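Side-chain contact in aminopeptidase-like protein (Chaetomium thermophilum, PDB 5JM6), which probably acts as a zinc-dependent aminopeptidase of the M18 family and assembles into a dodecamer: residues R384-S389 with A434-I439. Numbering follows the deposited sequence.
Sequences RSFLVS and AILDRI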
# COMPACT_ATOMS: atom_id res chain seq x y z
N ARG A 384 33.48 44.10 -26.18
CA ARG A 384 32.70 44.78 -27.20
C ARG A 384 31.78 43.83 -27.95
O ARG A 384 31.15 44.21 -28.94
CB ARG A 384 33.63 45.51 -28.18
CG ARG A 384 34.52 46.54 -27.51
CD ARG A 384 35.21 47.45 -28.51
NE ARG A 384 36.61 47.67 -28.15
CZ ARG A 384 37.06 48.73 -27.49
NH1 ARG A 384 36.22 49.69 -27.11
NH2 ARG A 384 38.35 48.84 -27.21
N SER A 385 31.72 42.58 -27.50
CA SER A 385 30.95 41.58 -28.21
C SER A 385 29.58 41.31 -27.58
O SER A 385 29.26 41.81 -26.50
CB SER A 385 31.74 40.27 -28.28
OG SER A 385 32.93 40.45 -29.03
N PHE A 386 28.79 40.50 -28.27
CA PHE A 386 27.52 40.01 -27.76
C PHE A 386 27.23 38.65 -28.39
O PHE A 386 27.42 38.48 -29.59
CB PHE A 386 26.40 41.00 -28.05
CG PHE A 386 25.12 40.70 -27.31
CD1 PHE A 386 24.22 39.78 -27.81
CD2 PHE A 386 24.82 41.35 -26.13
CE1 PHE A 386 23.05 39.51 -27.14
CE2 PHE A 386 23.65 41.08 -25.45
CZ PHE A 386 22.76 40.16 -25.96
N LEU A 387 26.75 37.71 -27.59
CA LEU A 387 26.47 36.37 -28.07
C LEU A 387 25.00 36.02 -27.95
O LEU A 387 24.47 35.95 -26.84
CB LEU A 387 27.30 35.33 -27.31
CG LEU A 387 26.86 33.89 -27.59
CD1 LEU A 387 27.42 33.39 -28.92
CD2 LEU A 387 27.22 32.94 -26.44
N VAL A 388 24.35 35.78 -29.08
CA VAL A 388 22.99 35.27 -29.04
C VAL A 388 23.06 33.75 -29.16
O VAL A 388 23.39 33.21 -30.21
CB VAL A 388 22.12 35.85 -30.16
CG1 VAL A 388 20.76 35.17 -30.19
CG2 VAL A 388 21.96 37.36 -29.97
N SER A 389 22.76 33.07 -28.05
CA SER A 389 22.74 31.62 -28.01
C SER A 389 21.32 31.16 -28.28
O SER A 389 20.43 31.38 -27.46
CB SER A 389 23.23 31.11 -26.65
OG SER A 389 22.95 29.73 -26.49
N ALA A 434 17.27 44.61 -23.00
CA ALA A 434 17.25 45.99 -23.46
C ALA A 434 17.88 46.11 -24.85
O ALA A 434 17.37 46.80 -25.72
CB ALA A 434 17.96 46.91 -22.47
N ILE A 435 19.00 45.41 -25.04
CA ILE A 435 19.71 45.42 -26.31
C ILE A 435 18.89 44.77 -27.43
O ILE A 435 18.73 45.35 -28.50
CB ILE A 435 21.07 44.70 -26.19
CG1 ILE A 435 21.97 45.43 -25.20
CG2 ILE A 435 21.74 44.59 -27.55
CD1 ILE A 435 23.12 44.60 -24.69
N LEU A 436 18.37 43.57 -27.17
CA LEU A 436 17.67 42.83 -28.22
C LEU A 436 16.28 43.39 -28.50
O LEU A 436 15.77 43.26 -29.61
CB LEU A 436 17.58 41.35 -27.86
CG LEU A 436 18.87 40.56 -27.65
CD1 LEU A 436 18.52 39.18 -27.14
CD2 LEU A 436 19.68 40.44 -28.94
N ASP A 437 15.65 43.99 -27.49
CA ASP A 437 14.40 44.70 -27.74
C ASP A 437 14.67 45.91 -28.62
O ASP A 437 13.87 46.26 -29.49
CB ASP A 437 13.72 45.13 -26.44
CG ASP A 437 12.87 44.03 -25.84
OD1 ASP A 437 12.74 42.97 -26.48
OD2 ASP A 437 12.31 44.24 -24.74
N ARG A 438 15.82 46.54 -28.40
CA ARG A 438 16.23 47.70 -29.18
C ARG A 438 16.56 47.31 -30.62
O ARG A 438 16.17 47.99 -31.56
CB ARG A 438 17.42 48.40 -28.53
CG ARG A 438 18.07 49.47 -29.38
CD ARG A 438 17.19 50.69 -29.52
NE ARG A 438 17.88 51.78 -30.21
CZ ARG A 438 17.29 52.64 -31.03
NH1 ARG A 438 15.99 52.54 -31.26
NH2 ARG A 438 18.00 53.59 -31.61
N ILE A 439 17.28 46.20 -30.78
CA ILE A 439 17.58 45.71 -32.12
C ILE A 439 16.29 45.32 -32.84
O ILE A 439 16.11 45.62 -34.02
CB ILE A 439 18.57 44.53 -32.07
CG1 ILE A 439 19.99 45.06 -31.89
CG2 ILE A 439 18.49 43.69 -33.34
CD1 ILE A 439 21.07 44.01 -31.90
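F386 supplies most of the strand's side of this contact, sending its ring out from the first residue of strand 386-394 to meet two neighbouring residues of helix 430-443. With CG anti to the backbone N (chi1 -168°), the ring reaches toward the helix and its far end lies against I435 and L436. CE2 of F386 is 3.6 Å from CD1 of I435. CE1 of F386 is 3.9 Å from CD2 of L436, so two methyls from adjacent helix residues come obliquely from the same side of the ring plane. The I435 CD1 methyl also touches CD2 of F386, at 3.9 Å, the two side chains passing alongside one another and running opposite ways. W510 of helix 495-514 meets the F386 ring with the planes at about 40°, and also packs on I435.

L387 faces the other way, onto M129 and A131 of strand 127-133, and V388 then points toward the helix again, as strand alternation requires. CG2 of V388 lies at the edge of the F386 ring, in its plane, and is 4.0 Å from CD2 of L436; that one leucine methyl therefore touches both strand side chains. Beyond it, L436 continues onto A475 and V477 of the adjoining strand 473-481. Farther along the same strand D391 binds zinc, its side chain about 10 Å from that of V388.

Strand and helix run almost at right angles, 81° between their short segments, with axes 11.5 Å apart. This is a helix laid across one face of the mixed sheet of this M18-family protein. No hydrogen bond or charge pair crosses between the two segments: the contact consists of buried apolar side chains, so shape and exclusion of water hold it together.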